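Local coordinates for protein DyP-type peroxidase (PDB 6FSK) that probably uses hydrogen peroxide at a heme b cofactor to oxidise dyes and other substrates, manganese(II) among them, as a dye-decolorizing peroxidase, at residues A403-V408 and V423-F427; L275-I279 and I442-P447; A287-I291 and R306-F312; G438-I442 and I454-D460; A123-F128 and P464-E468. The protein carries 1 engineered substitution. All coordinates share one frame; numbering follows the deposited sequence.

Contact 1 of 5, residues A403-V408 and V423-F427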
# COMPACT_ATOMS: atom_id res chain seq x y z
N ALA A 403 -3.00 -4.30 16.49
CA ALA A 403 -2.50 -4.60 17.86
C ALA A 403 -2.81 -3.42 18.75
O ALA A 403 -2.15 -2.39 18.68
CB ALA A 403 -1.01 -4.85 17.84
N PRO A 404 -3.85 -3.50 19.59
CA PRO A 404 -4.22 -2.32 20.40
C PRO A 404 -3.19 -1.86 21.40
O PRO A 404 -3.19 -0.73 21.80
CB PRO A 404 -5.55 -2.75 21.08
CG PRO A 404 -5.57 -4.18 21.02
CD PRO A 404 -4.81 -4.60 19.78
N ASN A 405 -2.28 -2.77 21.76
CA ASN A 405 -1.24 -2.37 22.68
C ASN A 405 0.01 -1.84 22.03
O ASN A 405 0.88 -1.33 22.71
CB ASN A 405 -0.88 -3.51 23.61
CG ASN A 405 -2.04 -3.88 24.49
OD1 ASN A 405 -2.47 -3.06 25.28
ND2 ASN A 405 -2.58 -5.03 24.26
N PHE A 406 0.09 -1.92 20.69
CA PHE A 406 1.26 -1.41 19.97
C PHE A 406 1.19 0.13 19.81
O PHE A 406 0.12 0.60 19.40
CB PHE A 406 1.40 -2.07 18.58
CG PHE A 406 2.58 -1.57 17.81
CD1 PHE A 406 3.83 -2.03 18.15
CD2 PHE A 406 2.50 -0.54 16.92
CE1 PHE A 406 5.00 -1.57 17.52
CE2 PHE A 406 3.62 -0.00 16.31
CZ PHE A 406 4.89 -0.52 16.60
N PRO A 407 2.23 0.92 20.12
CA PRO A 407 3.61 0.51 20.31
C PRO A 407 4.05 0.47 21.79
O PRO A 407 5.23 0.28 22.06
CB PRO A 407 4.37 1.67 19.67
CG PRO A 407 3.53 2.82 19.93
CD PRO A 407 2.11 2.32 19.76
N VAL A 408 3.11 0.54 22.70
CA VAL A 408 3.45 0.50 24.12
C VAL A 408 4.08 -0.85 24.48
O VAL A 408 5.08 -0.94 25.23
CB VAL A 408 2.20 0.85 25.02
CG1 VAL A 408 2.54 0.53 26.48
CG2 VAL A 408 1.84 2.32 24.83
N VAL A 423 -1.46 2.81 29.38
CA VAL A 423 -1.77 3.41 28.05
C VAL A 423 -1.98 2.26 27.04
O VAL A 423 -1.11 1.36 26.87
CB VAL A 423 -0.61 4.30 27.56
CG1 VAL A 423 -0.87 4.78 26.15
CG2 VAL A 423 -0.39 5.44 28.49
N VAL A 424 -3.11 2.31 26.36
CA VAL A 424 -3.57 1.33 25.41
C VAL A 424 -3.91 2.15 24.13
O VAL A 424 -4.97 2.73 24.04
CB VAL A 424 -4.82 0.50 25.88
CG1 VAL A 424 -5.14 -0.54 24.81
CG2 VAL A 424 -4.49 -0.20 27.22
N PRO A 425 -2.94 2.22 23.18
CA PRO A 425 -3.18 3.08 22.03
C PRO A 425 -4.47 2.78 21.28
O PRO A 425 -5.13 3.69 20.81
CB PRO A 425 -1.98 2.78 21.12
CG PRO A 425 -0.88 2.62 22.18
CD PRO A 425 -1.55 1.71 23.17
N GLY A 426 -4.81 1.52 21.17
CA GLY A 426 -5.91 1.06 20.36
C GLY A 426 -5.55 0.79 18.93
O GLY A 426 -4.37 0.60 18.58
N PHE A 427 -6.58 0.59 18.16
CA PHE A 427 -6.45 0.23 16.76
C PHE A 427 -6.08 1.43 15.88
O PHE A 427 -6.51 2.57 16.12
CB PHE A 427 -7.78 -0.40 16.19
CG PHE A 427 -8.02 -1.79 16.70
CD1 PHE A 427 -8.48 -1.98 17.98
CD2 PHE A 427 -7.71 -2.88 15.96
CE1 PHE A 427 -8.69 -3.26 18.49
CE2 PHE A 427 -7.89 -4.17 16.46
CZ PHE A 427 -8.39 -4.34 17.74
O HOH W 1 -0.75 -1.28 26.29
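Pro425 pushes its ring into the hollow formed where a type I beta turn (Ala403 to Phe406) runs on through the cis peptide bond before Pro407 into the start of helix 408-412. Backbone oxygens and aliphatic carbons line this hollow: Pro404 O presses on Pro425 CD at 3.2 Å, Phe406 O meets Pro425 CB at 3.5 Å, and Pro407 CD and Val408 CG2 approach Pro425 CG. Val408 is the answering bump. With its CG1 anti to the backbone N (chi1 170°), CG2 settles into the notch between the Pro425 ring and Val423, 3.9 Å from Val423 CG1. At the other end the shapes are flatter: the rings of Pro404 and Phe427 lie side by side, Pro404 CD resting over a face of the aromatic ring, 4.1 Å from Phe427 CZ. Between these two ends sits Gly426, whose backbone angles leave no room for a beta carbon beside Pro425 O. The amide of Asn405 runs alongside Val424, and a water donates to both Asn405 OD1 and Val423 O. Beyond the pair, Lys332 NZ bonds Phe406 O and Gly426 O, tying both loops to the proximal side of the heme domain. The direct polar link is Gly426 N to Pro404 O, 2.8 Å long with an N-H...O angle of 154°, the donor meeting a lone pair in the carbonyl plane.

Contact 2 of 5, residues L275-I279 and I442-P447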
# COMPACT_ATOMS: atom_id res chain seq x y z
N LEU A 275 -9.86 15.89 14.66
CA LEU A 275 -9.92 14.45 14.90
C LEU A 275 -9.45 13.65 13.72
O LEU A 275 -8.70 12.66 13.90
CB LEU A 275 -11.33 13.97 15.35
CG LEU A 275 -11.51 12.45 15.51
CD1 LEU A 275 -10.62 11.98 16.63
CD2 LEU A 275 -12.98 12.13 15.81
N GLY A 276 -9.93 14.02 12.53
CA GLY A 276 -9.49 13.31 11.31
C GLY A 276 -7.99 13.34 11.15
O GLY A 276 -7.36 12.30 10.89
N ALA A 277 -7.43 14.51 11.35
CA ALA A 277 -5.99 14.70 11.23
C ALA A 277 -5.22 13.86 12.21
O ALA A 277 -4.17 13.29 11.91
CB ALA A 277 -5.62 16.18 11.38
N ARG A 278 -5.78 13.75 13.42
CA ARG A 278 -5.14 12.98 14.51
C ARG A 278 -5.27 11.47 14.30
O ARG A 278 -4.35 10.73 14.68
CB ARG A 278 -5.60 13.50 15.86
CG ARG A 278 -5.10 14.88 16.17
CD ARG A 278 -5.53 15.39 17.50
NE ARG A 278 -5.09 14.54 18.65
CZ ARG A 278 -3.94 14.70 19.35
NH1 ARG A 278 -2.99 15.57 18.94
NH2 ARG A 278 -3.69 13.99 20.44
N ILE A 279 -6.32 11.02 13.64
CA ILE A 279 -6.48 9.62 13.32
C ILE A 279 -5.48 9.23 12.20
O ILE A 279 -4.99 8.12 12.18
CB ILE A 279 -7.94 9.33 12.87
CG1 ILE A 279 -8.74 9.22 14.20
CG2 ILE A 279 -8.00 8.10 11.96
CD1 ILE A 279 -10.21 9.18 13.91
N ILE A 442 -9.95 3.53 19.86
CA ILE A 442 -8.78 4.32 19.67
C ILE A 442 -8.64 5.33 20.79
O ILE A 442 -9.62 6.03 21.08
CB ILE A 442 -8.62 4.92 18.27
CG1 ILE A 442 -7.29 5.66 18.18
CG2 ILE A 442 -9.80 5.83 17.91
CD1 ILE A 442 -6.89 6.04 16.77
N SER A 443 -7.49 5.38 21.48
CA SER A 443 -7.28 6.35 22.56
C SER A 443 -6.36 7.44 22.11
O SER A 443 -5.75 7.36 21.03
CB SER A 443 -6.68 5.61 23.78
OG SER A 443 -5.32 5.33 23.58
N GLY A 444 -6.19 8.45 22.93
CA GLY A 444 -5.22 9.48 22.71
C GLY A 444 -5.63 10.55 21.72
O GLY A 444 -4.84 11.47 21.46
N THR A 445 -6.84 10.50 21.15
CA THR A 445 -7.23 11.49 20.17
C THR A 445 -7.47 12.90 20.76
O THR A 445 -7.28 13.85 20.05
CB THR A 445 -8.39 11.03 19.29
OG1 THR A 445 -9.59 10.89 20.03
CG2 THR A 445 -8.04 9.71 18.51
N ASN A 446 -7.92 13.06 22.02
CA ASN A 446 -8.11 14.38 22.60
C ASN A 446 -6.77 14.75 23.29
O ASN A 446 -6.34 14.05 24.22
CB ASN A 446 -9.18 14.39 23.62
CG ASN A 446 -9.42 15.81 24.15
OD1 ASN A 446 -8.51 16.54 24.54
ND2 ASN A 446 -10.64 16.26 23.99
N PRO A 447 -6.07 15.79 22.83
CA PRO A 447 -4.76 16.13 23.41
C PRO A 447 -4.81 16.43 24.88
O PRO A 447 -3.80 16.25 25.59
CB PRO A 447 -4.34 17.40 22.64
CG PRO A 447 -5.30 17.54 21.55
CD PRO A 447 -6.43 16.64 21.69
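Arg278 on helix 268-280 and Thr445 in the loop after strand 441-443 bring the two backbones to 6.2 Å between CA atoms. The guanidinium of Arg278 reads loop carbonyls with its edge. NH2 bonds Gly444 O at 3.0 Å, nearly along the C=O axis, and NE reaches Thr445 O at 2.7 Å in a bent, weak bond. A turn at chi3 (59°) swings the head toward the loop, where the Pro447 ring covers one of its faces, CG 3.8 Å from Arg278 CZ. Gln321 O and Thr322 O take bonds from NH2 and NH1. One helical turn earlier, Leu275 CD1 touches Thr445 CB at 3.6 Å, and Ile279 CG1 faces Ile442 CD1 more loosely. A methionine in place of Arg278 would probably leave Gly444 O and Thr445 O without these donors, and Gln321 O and Thr322 O too, and hold the loop less firmly. Ile279 also bonds through its backbone to the axial heme ligand His329, so the helix joins this loop to the proximal heme wall. The arginine's charge is met by carbonyl dipoles, with no carboxylate across the contact: the head probably stays cationic and acts as a multiple donor holding separate loops to one helix.

Contact 3 of 5, residues A287-I291 and R306-F312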
# COMPACT_ATOMS: atom_id res chain seq x y z
N ALA A 287 -0.03 18.10 5.60
CA ALA A 287 0.83 18.63 6.63
C ALA A 287 0.85 17.65 7.85
O ALA A 287 -0.21 17.30 8.34
CB ALA A 287 0.36 20.01 7.08
N PRO A 288 2.02 17.28 8.35
CA PRO A 288 2.08 16.35 9.42
C PRO A 288 1.72 17.02 10.71
O PRO A 288 2.24 18.11 11.00
CB PRO A 288 3.50 15.87 9.39
CG PRO A 288 4.26 17.01 8.75
CD PRO A 288 3.35 17.63 7.84
N ILE A 289 0.87 16.37 11.51
CA ILE A 289 0.47 16.94 12.79
C ILE A 289 1.67 16.99 13.73
O ILE A 289 1.69 17.83 14.67
CB ILE A 289 -0.73 16.21 13.43
CG1 ILE A 289 -0.32 14.84 13.84
CG2 ILE A 289 -1.94 16.28 12.50
CD1 ILE A 289 -1.50 14.05 14.39
N GLU A 290 2.70 16.13 13.60
CA GLU A 290 3.82 16.18 14.48
C GLU A 290 4.54 17.55 14.40
O GLU A 290 5.10 17.99 15.41
CB GLU A 290 4.78 15.04 14.15
CG GLU A 290 6.05 14.91 14.94
CD GLU A 290 5.84 14.61 16.43
OE1 GLU A 290 4.70 14.24 16.88
OE2 GLU A 290 6.86 14.70 17.15
N ILE A 291 4.53 18.14 13.21
CA ILE A 291 5.14 19.49 12.99
C ILE A 291 4.10 20.55 13.31
O ILE A 291 4.44 21.57 14.01
CB ILE A 291 5.71 19.62 11.58
CG1 ILE A 291 6.78 18.57 11.36
CG2 ILE A 291 6.23 21.06 11.32
CD1 ILE A 291 7.45 18.55 10.00
N ARG A 306 10.10 19.66 3.49
CA ARG A 306 9.79 19.83 4.90
C ARG A 306 8.68 18.91 5.45
O ARG A 306 8.63 18.71 6.66
CB ARG A 306 9.39 21.31 5.18
CG ARG A 306 10.50 22.30 4.89
CD ARG A 306 10.12 23.70 5.36
NE ARG A 306 8.93 24.26 4.72
CZ ARG A 306 7.86 24.81 5.35
NH1 ARG A 306 7.70 24.84 6.66
NH2 ARG A 306 6.91 25.35 4.60
N ASN A 307 7.77 18.45 4.57
CA ASN A 307 6.54 17.82 5.03
C ASN A 307 6.79 16.39 5.59
O ASN A 307 5.80 15.80 6.05
CB ASN A 307 5.51 17.82 3.93
CG ASN A 307 5.84 16.91 2.76
OD1 ASN A 307 6.77 16.11 2.78
ND2 ASN A 307 5.01 17.02 1.73
N ASN A 308 8.00 15.87 5.54
CA ASN A 308 8.28 14.54 6.10
C ASN A 308 9.43 14.48 7.08
O ASN A 308 9.90 13.43 7.46
CB ASN A 308 8.34 13.55 4.92
CG ASN A 308 8.03 12.14 5.36
OD1 ASN A 308 7.15 11.93 6.17
ND2 ASN A 308 8.71 11.21 4.77
N LYS A 309 9.92 15.65 7.49
CA LYS A 309 11.09 15.72 8.38
C LYS A 309 10.61 15.77 9.82
O LYS A 309 10.46 16.86 10.46
CB LYS A 309 11.83 17.05 8.06
CG LYS A 309 12.96 17.33 9.00
CD LYS A 309 14.03 16.35 8.80
CE LYS A 309 15.39 17.04 8.70
NZ LYS A 309 16.32 16.13 9.41
N PHE A 310 10.30 14.60 10.35
CA PHE A 310 9.88 14.42 11.76
C PHE A 310 10.12 12.97 12.08
O PHE A 310 10.23 12.13 11.15
CB PHE A 310 8.42 14.79 12.01
CG PHE A 310 7.42 14.00 11.17
CD1 PHE A 310 7.09 14.42 9.92
CD2 PHE A 310 6.85 12.85 11.67
CE1 PHE A 310 6.19 13.72 9.15
CE2 PHE A 310 5.96 12.15 10.94
CZ PHE A 310 5.63 12.57 9.71
N ASP A 311 10.32 12.66 13.36
CA ASP A 311 10.60 11.31 13.76
C ASP A 311 9.84 10.88 15.02
O ASP A 311 10.05 9.80 15.50
CB ASP A 311 12.10 11.10 13.92
CG ASP A 311 12.72 12.02 14.97
OD1 ASP A 311 12.05 12.72 15.72
OD2 ASP A 311 13.96 12.07 15.05
N PHE A 312 8.97 11.75 15.54
CA PHE A 312 8.25 11.55 16.82
C PHE A 312 9.09 11.73 18.11
O PHE A 312 8.57 11.58 19.21
CB PHE A 312 7.41 10.26 16.88
CG PHE A 312 6.54 10.02 15.66
CD1 PHE A 312 5.57 10.89 15.29
CD2 PHE A 312 6.65 8.85 14.97
CE1 PHE A 312 4.77 10.68 14.19
CE2 PHE A 312 5.85 8.60 13.85
CZ PHE A 312 4.91 9.52 13.50
O HOH W 2 9.29 14.70 15.54
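Pro288 packs obliquely on the ring of Phe310, its CB 3.5 Å from Phe310 CE1, while its CG also touches Asn307 O at 3.3 Å. The ring is brought under the proline because Phe310 CG stands between the backbone N and the carbonyl carbon (chi1 59°), which raises the aromatic group from its own chain toward the loop 287-291. Glu290 meets the next part of the same ring obliquely with its aliphatic stem, CB lying 3.9 Å from Phe310 CD2. The stem leaves the backbone extended and then bends at chi2 (64°), carrying the carboxylate past Phe310 to Phe312. There OE1 lies in the ring plane at the edge, 3.8 Å from Phe312 CD1, with carboxylate and ring 80° apart; an anion at the positive hydrogen rim of a ring is likely to be favourable. The other oxygen, OE2, accepts a bond from a water at 2.9 Å, and that water takes one from Asp311 N. Farther along, beside Pro288, Ile291 crosses Phe310 at about a right angle. Its CD1 rests against the type I turn Arg306 to Lys309, 3.5 Å from both Arg306 O and Lys309 O. Leu300 of helix 298-302 is a common neighbour of Pro288 and Ile291. The loop so supported belongs to the second shell of the heme pocket: heme-binding Arg336 makes a cation-pi contact with Phe310 and donates to Phe310 O and Asn308 OD1, and the Phe310 side chain lies about 5 Å from the heme.

Contact 4 of 5, residues G438-I442 and I454-D460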
# COMPACT_ATOMS: atom_id res chain seq x y z
N GLY A 438 -15.19 -7.76 16.17
CA GLY A 438 -15.66 -7.12 17.43
C GLY A 438 -15.33 -5.66 17.61
O GLY A 438 -14.87 -5.02 16.67
N ILE A 439 -15.41 -5.17 18.84
CA ILE A 439 -15.37 -3.76 19.15
C ILE A 439 -13.92 -3.27 19.01
O ILE A 439 -13.03 -3.90 19.61
CB ILE A 439 -15.69 -3.58 20.67
CG1 ILE A 439 -17.13 -3.99 20.96
CG2 ILE A 439 -15.50 -2.13 21.09
CD1 ILE A 439 -18.12 -3.26 20.03
N ARG A 440 -13.69 -2.23 18.18
CA ARG A 440 -12.41 -1.51 18.15
C ARG A 440 -12.49 -0.13 18.78
O ARG A 440 -13.55 0.55 18.70
CB ARG A 440 -11.98 -1.37 16.70
CG ARG A 440 -11.61 -2.65 16.02
CD ARG A 440 -11.19 -2.54 14.55
NE ARG A 440 -12.27 -1.89 13.85
CZ ARG A 440 -12.18 -0.76 13.19
NH1 ARG A 440 -11.01 -0.25 12.84
NH2 ARG A 440 -13.30 -0.17 12.80
N GLN A 441 -11.44 0.29 19.44
CA GLN A 441 -11.34 1.60 20.13
C GLN A 441 -10.00 2.21 19.74
O GLN A 441 -9.03 1.48 19.35
CB GLN A 441 -11.30 1.35 21.67
CG GLN A 441 -12.71 1.07 22.11
CD GLN A 441 -13.07 0.63 23.53
OE1 GLN A 441 -12.44 0.90 24.57
NE2 GLN A 441 -14.21 0.04 23.56
N ILE A 442 -9.95 3.53 19.86
CA ILE A 442 -8.78 4.32 19.67
C ILE A 442 -8.64 5.33 20.79
O ILE A 442 -9.62 6.03 21.08
CB ILE A 442 -8.62 4.92 18.27
CG1 ILE A 442 -7.29 5.66 18.18
CG2 ILE A 442 -9.80 5.83 17.91
CD1 ILE A 442 -6.89 6.04 16.77
N ILE A 454 -12.29 6.47 22.05
CA ILE A 454 -13.50 6.49 21.25
C ILE A 454 -13.67 5.07 20.78
O ILE A 454 -12.76 4.45 20.21
CB ILE A 454 -13.39 7.41 20.02
CG1 ILE A 454 -13.15 8.85 20.44
CG2 ILE A 454 -14.70 7.29 19.17
CD1 ILE A 454 -12.77 9.82 19.35
N THR A 455 -14.90 4.58 20.93
CA THR A 455 -15.27 3.32 20.47
C THR A 455 -15.74 3.45 19.03
O THR A 455 -16.67 4.21 18.76
CB THR A 455 -16.35 2.63 21.36
OG1 THR A 455 -15.81 2.48 22.70
CG2 THR A 455 -16.62 1.31 20.86
N LEU A 456 -15.09 2.78 18.06
CA LEU A 456 -15.42 3.01 16.68
C LEU A 456 -16.76 2.42 16.28
O LEU A 456 -17.19 1.40 16.82
CB LEU A 456 -14.29 2.51 15.77
CG LEU A 456 -12.92 3.14 16.04
CD1 LEU A 456 -11.83 2.42 15.23
CD2 LEU A 456 -12.93 4.61 15.66
N PRO A 457 -17.41 2.99 15.28
CA PRO A 457 -18.67 2.44 14.82
C PRO A 457 -18.48 1.04 14.29
O PRO A 457 -17.42 0.74 13.75
CB PRO A 457 -19.08 3.38 13.65
CG PRO A 457 -18.16 4.50 13.66
CD PRO A 457 -17.01 4.22 14.58
N ASP A 458 -19.48 0.18 14.38
CA ASP A 458 -19.27 -1.21 14.05
C ASP A 458 -18.94 -1.43 12.56
O ASP A 458 -18.15 -2.33 12.24
CB ASP A 458 -20.46 -2.05 14.46
CG ASP A 458 -20.48 -2.28 15.98
OD1 ASP A 458 -19.67 -1.60 16.78
OD2 ASP A 458 -21.25 -3.20 16.31
N GLN A 459 -19.48 -0.57 11.73
CA GLN A 459 -19.01 -0.54 10.30
C GLN A 459 -17.61 0.11 10.20
O GLN A 459 -17.43 1.30 10.34
CB GLN A 459 -20.00 0.18 9.43
CG GLN A 459 -19.63 0.39 7.94
CD GLN A 459 -19.46 -0.91 7.23
OE1 GLN A 459 -20.45 -1.69 7.06
NE2 GLN A 459 -18.23 -1.23 6.89
N ASP A 460 -16.64 -0.74 9.87
CA ASP A 460 -15.29 -0.32 9.62
C ASP A 460 -15.29 0.64 8.41
O ASP A 460 -16.03 0.49 7.49
CB ASP A 460 -14.33 -1.49 9.28
CG ASP A 460 -14.03 -2.44 10.49
OD1 ASP A 460 -14.89 -2.62 11.35
OD2 ASP A 460 -12.94 -3.07 10.54
O HOH W 3 -14.35 -4.27 14.09
O HOH W 4 -16.09 -1.16 16.94
O HOH W 5 -15.57 -1.22 14.16
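Ile454 and Ile442 form a hydrogen-bonded pair of a two-stranded antiparallel beta hairpin, Ile442 N to Ile454 O at 3.0 Å and Ile454 N to Ile442 O at 2.9 Å. Thr455 follows as the non-hydrogen-bonded partner of Gln441; its side chain lies alongside the glutamine, and its CG2 methyl meets Ile439 CG2 at 3.6 Å. Leu456 extends the pairing, N to Arg440 O at 2.8 Å. Its CD2 goes to Ile442 CG2, its CD1 over one face of the Arg440 guanidinium. Pro457 O accepts a hydrogen bond from a water that accepts from Arg440 NH2, and Asp458 OD1 brushes Ile439 CD1. Asp460 lies on the opposite face of the guanidinium, the two planes 33° apart, so the salt bridge from OD1 to NH2 (3.3 Å) comes from above the plane. A bend at chi3 (-56°) turns the arginine head into this slot; NH1 has a weak bond to Gly432 O. A leucine in place of Arg440 would probably leave the Asp460 carboxylate without this counter-charge and the waters at NE and NH2 without those donors. In the guanidinium plane, at its edge, sits the water that accepts from Arg440 NH2 at 2.8 Å.

Contact 5 of 5, residues A123-F128 and P464-E468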
# COMPACT_ATOMS: atom_id res chain seq x y z
N ALA A 123 -14.84 -12.48 3.27
CA ALA A 123 -16.03 -11.88 2.66
C ALA A 123 -15.56 -10.97 1.56
O ALA A 123 -15.51 -9.74 1.66
CB ALA A 123 -16.82 -11.15 3.67
N TRP A 124 -15.19 -11.61 0.45
CA TRP A 124 -14.66 -10.92 -0.72
C TRP A 124 -15.57 -11.07 -1.95
O TRP A 124 -16.44 -11.98 -1.99
CB TRP A 124 -13.32 -11.52 -1.10
CG TRP A 124 -12.17 -11.17 -0.16
CD1 TRP A 124 -12.17 -10.33 0.83
CD2 TRP A 124 -10.85 -11.69 -0.27
NE1 TRP A 124 -10.91 -10.27 1.46
CE2 TRP A 124 -10.07 -11.07 0.75
CE3 TRP A 124 -10.21 -12.50 -1.23
CZ2 TRP A 124 -8.74 -11.32 0.90
CZ3 TRP A 124 -8.89 -12.79 -1.07
CH2 TRP A 124 -8.15 -12.12 -0.02
N GLU A 125 -15.41 -10.18 -2.92
CA GLU A 125 -16.09 -10.39 -4.17
C GLU A 125 -15.74 -11.74 -4.76
O GLU A 125 -14.63 -12.28 -4.66
CB GLU A 125 -15.76 -9.30 -5.17
CG GLU A 125 -16.18 -7.93 -4.74
CD GLU A 125 -16.08 -6.90 -5.77
OE1 GLU A 125 -15.54 -7.17 -6.87
OE2 GLU A 125 -16.49 -5.76 -5.44
N ALA A 126 -16.71 -12.40 -5.44
CA ALA A 126 -16.52 -13.77 -5.90
C ALA A 126 -15.28 -14.09 -6.69
O ALA A 126 -14.63 -15.12 -6.45
CB ALA A 126 -17.78 -14.22 -6.63
N PRO A 127 -14.88 -13.23 -7.59
CA PRO A 127 -13.73 -13.57 -8.41
C PRO A 127 -12.45 -13.69 -7.58
O PRO A 127 -11.56 -14.49 -7.88
CB PRO A 127 -13.63 -12.45 -9.40
CG PRO A 127 -14.98 -11.85 -9.42
CD PRO A 127 -15.64 -12.06 -8.12
N PHE A 128 -12.38 -12.97 -6.45
CA PHE A 128 -11.16 -13.05 -5.63
C PHE A 128 -11.10 -14.23 -4.71
O PHE A 128 -10.10 -14.48 -4.05
CB PHE A 128 -10.95 -11.70 -4.86
CG PHE A 128 -10.55 -10.55 -5.78
CD1 PHE A 128 -9.23 -10.49 -6.26
CD2 PHE A 128 -11.44 -9.60 -6.21
CE1 PHE A 128 -8.87 -9.49 -7.14
CE2 PHE A 128 -11.06 -8.57 -7.09
CZ PHE A 128 -9.76 -8.52 -7.52
N PRO A 464 -12.03 -4.68 3.10
CA PRO A 464 -11.37 -5.42 2.05
C PRO A 464 -12.32 -6.32 1.29
O PRO A 464 -13.11 -7.02 1.93
CB PRO A 464 -10.36 -6.25 2.80
CG PRO A 464 -10.94 -6.43 4.19
CD PRO A 464 -11.76 -5.23 4.44
N ARG A 465 -12.26 -6.28 -0.05
CA ARG A 465 -13.10 -7.11 -0.86
C ARG A 465 -12.36 -7.99 -1.85
O ARG A 465 -12.99 -8.61 -2.75
CB ARG A 465 -14.12 -6.23 -1.54
CG ARG A 465 -15.13 -5.61 -0.56
CD ARG A 465 -16.16 -6.58 0.01
NE ARG A 465 -17.12 -7.01 -1.03
CZ ARG A 465 -17.83 -8.11 -0.98
NH1 ARG A 465 -17.72 -8.91 0.04
NH2 ARG A 465 -18.74 -8.32 -1.93
N GLY A 466 -11.05 -8.13 -1.66
CA GLY A 466 -10.27 -8.99 -2.51
C GLY A 466 -8.80 -8.70 -2.30
O GLY A 466 -8.43 -7.66 -1.74
N GLY A 467 -7.98 -9.61 -2.77
CA GLY A 467 -6.54 -9.41 -2.63
C GLY A 467 -5.79 -10.62 -3.03
O GLY A 467 -6.33 -11.69 -3.10
N GLU A 468 -4.52 -10.45 -3.40
CA GLU A 468 -3.60 -11.59 -3.52
C GLU A 468 -2.16 -11.06 -3.41
O GLU A 468 -1.91 -9.84 -3.49
CB GLU A 468 -3.86 -12.37 -4.80
CG GLU A 468 -3.05 -13.65 -5.07
CD GLU A 468 -3.06 -14.67 -3.92
OE1 GLU A 468 -3.61 -15.80 -4.16
OE2 GLU A 468 -2.52 -14.49 -2.80
O HOH W 6 -15.08 -7.87 3.61
O HOH W 7 -17.87 -5.40 -3.34
O HOH W 8 -7.42 -13.88 -4.55
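Arg465 folds back over the loop 123-128, its chain bent at both chi2 (-72°) and chi3 (-70°) so that the guanidinium lies flat above the peptide between Trp124 and Glu125. Glu125 N sits under the centre of the group, 3.7 Å from Arg465 CZ, while NH1, at the group's edge, makes a weak bond of 2.9 Å to Ala123 O, near the guanidinium plane. The carboxylate of Glu125 does not touch the guanidinium; a water accepting from Arg465 NE and donating to Glu125 OE2 joins them. Beneath, the backbone bond Glu125 N to Arg465 O, 2.9 Å, fixes the loop to the strand. That strand, 462-472, belongs to the eight-stranded antiparallel sheet of the DyP alpha+beta fold, lying between strands 74-80 and 238-247. Trp124 spreads its indole along the strand: Gly466 CA makes a CH-pi contact, 3.7 Å from the centroid of the five-membered ring and 18° off its normal. Asp111 OD2 accepts from Trp124 NE1, which, with the packing on the glycines, probably limits the indole's rotation. Farther along, the same face covers Gly467 N, a buried donor with no partner in the model, and Trp124 CZ3 comes to 3.4 Å from Gly467 O. Phe128 also packs on Gly466, CG 3.6 Å from its CA; a beta carbon on that glycine would run into Phe128 CD2.

In the fold
Contacts 1, 2 and 4 form one cluster, their centres 13 to 14 Å apart. Contacts 2 and 4 share Ile442. Contact 1 joins the hairpin through Phe427 N to Gln441 O (2.9 Å) and Val424 O to Ser443 OG (2.7 Å). Contact 3 abuts contact 2, where Ile289 CD1 lies 3.8 Å from Arg278 CA. This group lies on the side of the axial histidine: the Ile279 and Ile442 side chains are about 6 and 8 Å from that of His329. Contact 5 lies apart, its centre about 35 Å from that of contact 3, yet the Pro464 side chain is about 9 Å from the heme, and its strand follows soon after the segment of contact 4.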